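Local atomic coordinates of 23S rRNA-specific endonuclease VapC20 (PDB entry 5WZF), a protein that acts as the toxin of a type II toxin-antitoxin system, a magnesium-dependent endoribonuclease that cleaves the sarcin-ricin loop of 23S rRNA. Residues E85-D90 against F115-K120; D90-A95 against Y107-A112. One frame throughout, in Å; residues are numbered along the deposited sequence.

Contact 1: E85-D90 against F115-K120; sequences EHVTAD and FAVMRK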
loop_
_atom_site.group_PDB
_atom_site.type_symbol
_atom_site.label_atom_id
_atom_site.label_comp_id
_atom_site.label_asym_id
_atom_site.label_seq_id
_atom_site.Cartn_x
_atom_site.Cartn_y
_atom_site.Cartn_z
ATOM N N GLU B 85 5.586 12.613 -2.775
ATOM C CA GLU B 85 6.790 12.112 -2.125
ATOM C C GLU B 85 6.910 10.598 -2.263
ATOM O O GLU B 85 6.006 9.865 -1.865
ATOM C CB GLU B 85 6.785 12.504 -0.644
ATOM C CG GLU B 85 7.928 11.921 0.174
ATOM C CD GLU B 85 9.222 12.698 0.014
ATOM O OE1 GLU B 85 9.196 13.773 -0.623
ATOM O OE2 GLU B 85 10.261 12.237 0.534
ATOM N N HIS B 86 8.016 10.133 -2.841
ATOM C CA HIS B 86 8.334 8.708 -2.827
ATOM C C HIS B 86 9.016 8.369 -1.507
ATOM O O HIS B 86 10.140 8.804 -1.250
ATOM C CB HIS B 86 9.235 8.318 -4.003
ATOM C CG HIS B 86 9.694 6.893 -3.962
ATOM N ND1 HIS B 86 9.008 5.870 -4.582
ATOM C CD2 HIS B 86 10.755 6.316 -3.350
ATOM C CE1 HIS B 86 9.634 4.727 -4.363
ATOM N NE2 HIS B 86 10.698 4.971 -3.620
ATOM N N VAL B 87 8.328 7.609 -0.664
ATOM C CA VAL B 87 8.864 7.272 0.650
ATOM C C VAL B 87 10.145 6.454 0.508
ATOM O O VAL B 87 10.143 5.378 -0.087
ATOM C CB VAL B 87 7.840 6.494 1.491
ATOM C CG1 VAL B 87 8.397 6.232 2.881
ATOM C CG2 VAL B 87 6.530 7.270 1.577
ATOM N N THR B 88 11.240 6.981 1.046
ATOM C CA THR B 88 12.540 6.328 0.942
ATOM C C THR B 88 12.624 5.095 1.831
ATOM O O THR B 88 11.793 4.902 2.720
ATOM C CB THR B 88 13.679 7.289 1.324
ATOM O OG1 THR B 88 13.590 7.606 2.718
ATOM C CG2 THR B 88 13.590 8.568 0.504
ATOM N N ALA B 89 13.632 4.262 1.584
ATOM C CA ALA B 89 13.859 3.069 2.388
ATOM C C ALA B 89 14.072 3.435 3.852
ATOM O O ALA B 89 13.557 2.765 4.744
ATOM C CB ALA B 89 15.051 2.286 1.860
ATOM N N ASP B 90 14.830 4.504 4.084
ATOM C CA ASP B 90 15.088 4.995 5.437
ATOM C C ASP B 90 13.806 5.391 6.156
ATOM O O ASP B 90 13.611 5.060 7.324
ATOM C CB ASP B 90 16.039 6.195 5.409
ATOM C CG ASP B 90 17.487 5.788 5.224
ATOM O OD1 ASP B 90 17.816 4.617 5.507
ATOM O OD2 ASP B 90 18.294 6.643 4.802
ATOM N N PHE B 115 2.657 9.510 8.403
ATOM C CA PHE B 115 3.099 10.210 9.606
ATOM C C PHE B 115 4.579 10.547 9.504
ATOM O O PHE B 115 5.006 11.638 9.878
ATOM C CB PHE B 115 2.844 9.368 10.861
ATOM C CG PHE B 115 1.408 8.967 11.050
ATOM C CD1 PHE B 115 0.379 9.699 10.471
ATOM C CD2 PHE B 115 1.087 7.853 11.813
ATOM C CE1 PHE B 115 -0.942 9.326 10.650
ATOM C CE2 PHE B 115 -0.231 7.474 11.997
ATOM C CZ PHE B 115 -1.249 8.209 11.411
ATOM N N ALA B 116 5.356 9.595 8.995
ATOM C CA ALA B 116 6.798 9.764 8.862
ATOM C C ALA B 116 7.148 10.847 7.851
ATOM O O ALA B 116 8.106 11.598 8.043
ATOM C CB ALA B 116 7.451 8.443 8.471
ATOM N N VAL B 117 6.377 10.926 6.770
ATOM C CA VAL B 117 6.590 11.964 5.768
ATOM C C VAL B 117 6.308 13.336 6.374
ATOM O O VAL B 117 7.071 14.282 6.174
ATOM C CB VAL B 117 5.702 11.754 4.517
ATOM C CG1 VAL B 117 5.759 12.976 3.606
ATOM C CG2 VAL B 117 6.132 10.500 3.755
ATOM N N MET B 118 5.216 13.439 7.129
ATOM C CA MET B 118 4.827 14.714 7.721
ATOM C C MET B 118 5.856 15.178 8.752
ATOM O O MET B 118 6.163 16.366 8.834
ATOM C CB MET B 118 3.435 14.614 8.358
ATOM C CG MET B 118 2.306 14.394 7.348
ATOM S SD MET B 118 0.668 14.245 8.103
ATOM C CE MET B 118 0.404 15.916 8.700
ATOM N N ARG B 119 6.395 14.239 9.526
ATOM C CA ARG B 119 7.450 14.564 10.478
ATOM C C ARG B 119 8.695 15.054 9.745
ATOM O O ARG B 119 9.326 16.026 10.155
ATOM C CB ARG B 119 7.797 13.358 11.356
ATOM C CG ARG B 119 6.727 12.973 12.366
ATOM C CD ARG B 119 7.285 12.041 13.444
ATOM N NE ARG B 119 7.795 10.784 12.899
ATOM C CZ ARG B 119 7.046 9.711 12.655
ATOM N NH1 ARG B 119 5.741 9.739 12.906
ATOM N NH2 ARG B 119 7.598 8.610 12.161
ATOM N N LYS B 120 9.041 14.373 8.657
ATOM C CA LYS B 120 10.207 14.741 7.863
ATOM C C LYS B 120 10.049 16.125 7.242
ATOM O O LYS B 120 10.982 16.927 7.236
ATOM C CB LYS B 120 10.453 13.700 6.764
ATOM C CG LYS B 120 11.495 14.119 5.735
ATOM C CD LYS B 120 11.592 13.122 4.587
ATOM C CE LYS B 120 12.572 13.599 3.521
ATOM N NZ LYS B 120 12.727 12.605 2.417
HETATM O O HOH W 1 14.085 10.242 4.192
#

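Contact 2: D90-A95 against Y107-A112; sequences DLEEQA and YSFVDA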
loop_
_atom_site.group_PDB
_atom_site.type_symbol
_atom_site.label_atom_id
_atom_site.label_comp_id
_atom_site.label_asym_id
_atom_site.label_seq_id
_atom_site.Cartn_x
_atom_site.Cartn_y
_atom_site.Cartn_z
ATOM N N ASP B 90 14.830 4.504 4.084
ATOM C CA ASP B 90 15.088 4.995 5.437
ATOM C C ASP B 90 13.806 5.391 6.156
ATOM O O ASP B 90 13.611 5.060 7.324
ATOM C CB ASP B 90 16.039 6.195 5.409
ATOM C CG ASP B 90 17.487 5.788 5.224
ATOM O OD1 ASP B 90 17.816 4.617 5.507
ATOM O OD2 ASP B 90 18.294 6.643 4.802
ATOM N N LEU B 91 12.942 6.119 5.458
ATOM C CA LEU B 91 11.697 6.583 6.054
ATOM C C LEU B 91 10.773 5.404 6.340
ATOM O O LEU B 91 10.120 5.359 7.386
ATOM C CB LEU B 91 11.013 7.606 5.142
ATOM C CG LEU B 91 10.070 8.610 5.810
ATOM C CD1 LEU B 91 10.770 9.331 6.952
ATOM C CD2 LEU B 91 9.554 9.616 4.796
ATOM N N GLU B 92 10.736 4.438 5.424
ATOM C CA GLU B 92 9.951 3.225 5.636
ATOM C C GLU B 92 10.419 2.461 6.874
ATOM O O GLU B 92 9.604 1.929 7.623
ATOM C CB GLU B 92 10.012 2.312 4.407
ATOM C CG GLU B 92 9.092 2.744 3.284
ATOM C CD GLU B 92 8.870 1.655 2.249
ATOM O OE1 GLU B 92 9.498 0.584 2.363
ATOM O OE2 GLU B 92 8.057 1.872 1.332
ATOM N N GLU B 93 11.728 2.408 7.093
ATOM C CA GLU B 93 12.252 1.689 8.247
ATOM C C GLU B 93 11.820 2.380 9.540
ATOM O O GLU B 93 11.515 1.720 10.536
ATOM C CB GLU B 93 13.774 1.578 8.176
ATOM C CG GLU B 93 14.408 0.869 9.365
ATOM C CD GLU B 93 13.969 -0.581 9.496
ATOM O OE1 GLU B 93 13.555 -1.178 8.479
ATOM O OE2 GLU B 93 14.034 -1.118 10.623
ATOM N N GLN B 94 11.778 3.709 9.519
ATOM C CA GLN B 94 11.299 4.455 10.677
ATOM C C GLN B 94 9.818 4.172 10.891
ATOM O O GLN B 94 9.359 4.052 12.025
ATOM C CB GLN B 94 11.530 5.955 10.509
ATOM C CG GLN B 94 11.141 6.761 11.741
ATOM C CD GLN B 94 11.195 8.254 11.508
ATOM O OE1 GLN B 94 10.257 8.840 10.971
ATOM N NE2 GLN B 94 12.296 8.879 11.911
ATOM N N ALA B 95 9.078 4.056 9.792
ATOM C CA ALA B 95 7.659 3.727 9.858
ATOM C C ALA B 95 7.434 2.347 10.469
ATOM O O ALA B 95 6.503 2.156 11.249
ATOM C CB ALA B 95 7.034 3.797 8.473
ATOM N N TYR B 107 -3.024 0.963 13.596
ATOM C CA TYR B 107 -2.541 1.832 12.524
ATOM C C TYR B 107 -2.136 1.010 11.306
ATOM O O TYR B 107 -1.543 -0.060 11.448
ATOM C CB TYR B 107 -1.351 2.675 12.989
ATOM C CG TYR B 107 -1.698 3.771 13.971
ATOM C CD1 TYR B 107 -2.360 4.918 13.551
ATOM C CD2 TYR B 107 -1.344 3.671 15.309
ATOM C CE1 TYR B 107 -2.676 5.928 14.442
ATOM C CE2 TYR B 107 -1.652 4.675 16.208
ATOM C CZ TYR B 107 -2.317 5.802 15.771
ATOM O OH TYR B 107 -2.624 6.805 16.664
ATOM N N SER B 108 -2.454 1.515 10.118
ATOM C CA SER B 108 -2.053 0.865 8.876
ATOM C C SER B 108 -0.626 1.242 8.519
ATOM O O SER B 108 -0.103 2.243 9.004
ATOM C CB SER B 108 -2.986 1.255 7.728
ATOM O OG SER B 108 -2.701 2.568 7.274
ATOM N N PHE B 109 0.001 0.437 7.667
ATOM C CA PHE B 109 1.330 0.757 7.158
ATOM C C PHE B 109 1.354 2.089 6.406
ATOM O O PHE B 109 2.273 2.886 6.581
ATOM C CB PHE B 109 1.832 -0.352 6.242
ATOM C CG PHE B 109 3.119 -0.021 5.545
ATOM C CD1 PHE B 109 4.326 -0.100 6.218
ATOM C CD2 PHE B 109 3.121 0.373 4.216
ATOM C CE1 PHE B 109 5.513 0.206 5.579
ATOM C CE2 PHE B 109 4.304 0.677 3.573
ATOM C CZ PHE B 109 5.501 0.592 4.254
ATOM N N VAL B 110 0.358 2.319 5.555
ATOM C CA VAL B 110 0.312 3.561 4.785
ATOM C C VAL B 110 0.226 4.772 5.715
ATOM O O VAL B 110 0.893 5.786 5.496
ATOM C CB VAL B 110 -0.871 3.565 3.790
ATOM C CG1 VAL B 110 -1.047 4.938 3.170
ATOM C CG2 VAL B 110 -0.646 2.524 2.703
ATOM N N ASP B 111 -0.579 4.660 6.766
ATOM C CA ASP B 111 -0.671 5.738 7.749
ATOM C C ASP B 111 0.681 5.994 8.410
ATOM O O ASP B 111 1.097 7.143 8.558
ATOM C CB ASP B 111 -1.727 5.422 8.809
ATOM C CG ASP B 111 -3.146 5.627 8.301
ATOM O OD1 ASP B 111 -3.316 6.157 7.183
ATOM O OD2 ASP B 111 -4.091 5.271 9.033
ATOM N N ALA B 112 1.373 4.926 8.793
ATOM C CA ALA B 112 2.670 5.071 9.442
ATOM C C ALA B 112 3.667 5.790 8.534
ATOM O O ALA B 112 4.456 6.611 9.002
ATOM C CB ALA B 112 3.214 3.718 9.854
#

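Contact 1: E85-D90 against F115-K120
Glu85 and Lys120 form the polar half of this contact, a salt bridge in which Lys120 NZ donates to Glu85 OE2 over 3.1 Å. The ammonium group comes to the syn side of the carboxylate, 24° out of its plane. The two side chains meet at about a right angle: the lysine is fully extended, whereas the glutamate bends at its second torsion (chi2 81°), bringing OE2 to the ammonium group. The glutamate runs past Val117 in the opposite sense, with Glu85 CG 4.2 Å from Val117 CG1. Val87 follows with a purely apolar touch, its CG2 lying 3.9 Å from Val117 CG2, so that Val117 meets Glu85 with CG1 and Val87 with CG2. Thr88, the N-cap of the next helix, joins through a water that bonds to its OG1 and accepts from Lys120 NZ at 3.3 Å; the same OG1 caps Leu91 N. Lys120 therefore grips a carboxylate and a water at one nitrogen. The segment leaves strand 82-85, outermost within this chain in the parallel sheet of the PIN domain, and enters helix 89-101, while helix 109-121 packs against 85-90 through Val117, which also touches Leu91 and Phe16 of strand 14-17.

Contact 2: D90-A95 against Y107-A112
Ala95 and Ala112 make the apolar part of this contact, where helices 89-101 and 109-121 come so close that Ala95 CA and Ala112 CA stand 5.2 Å apart. The methyl groups face each other at 4.1 Å from Ala95 CB to Ala112 CB, and each also rests on the opposing backbone: Ala95 CB lies 3.9 Å from Ala112 O, and Ala112 CB is equally near Ala95 O. The second touch joins a carboxylate to an aromatic edge. Glu92 CD sits 4.1 Å from Phe109 CZ, near the plane of the ring, and the two flat groups stand 82° apart. CG of Phe109 lies anti to the backbone N (chi1 173°), which carries the ring toward Glu92. No hydrogen bond crosses between the two segments; within 107-112, Ser108, the N-cap of helix 109-121, accepts at OG from Asp111 N over 3.0 Å, with an angle of 162°. Asp111, a predicted magnesium ligand, thus has its backbone held in the first turn. Glu92 OE2 bonds to His52 NE2 and to a polar side chain of another chain; the His52 ring meets Phe109 edge-to-face. Small side chains permit the close approach, and the ring rim offers the acid a weakly positive edge, probably a mildly favourable pairing.

From the N terminus, the chain leaves strand 82-85, outermost in the sheet within this chain, passes through 85-90 and climbs helix 89-101, then crosses a connection into helix 109-121. Contact 1 closes the larger loop, from the start of this excursion to the later turns of helix 109-121; contact 2 is nested inside it, joining 90-95 to 107-112 at the helix's beginning. The contacts share Asp90, and their centres lie about 8 Å apart. Arg119 NH2 probably bonds to Gln94 OE1, while Val87 packs on Glu92 and Phe115 on Tyr107. Together the two contacts hold helices 89-101 and 109-121 against each other and tie them to strand 82-85.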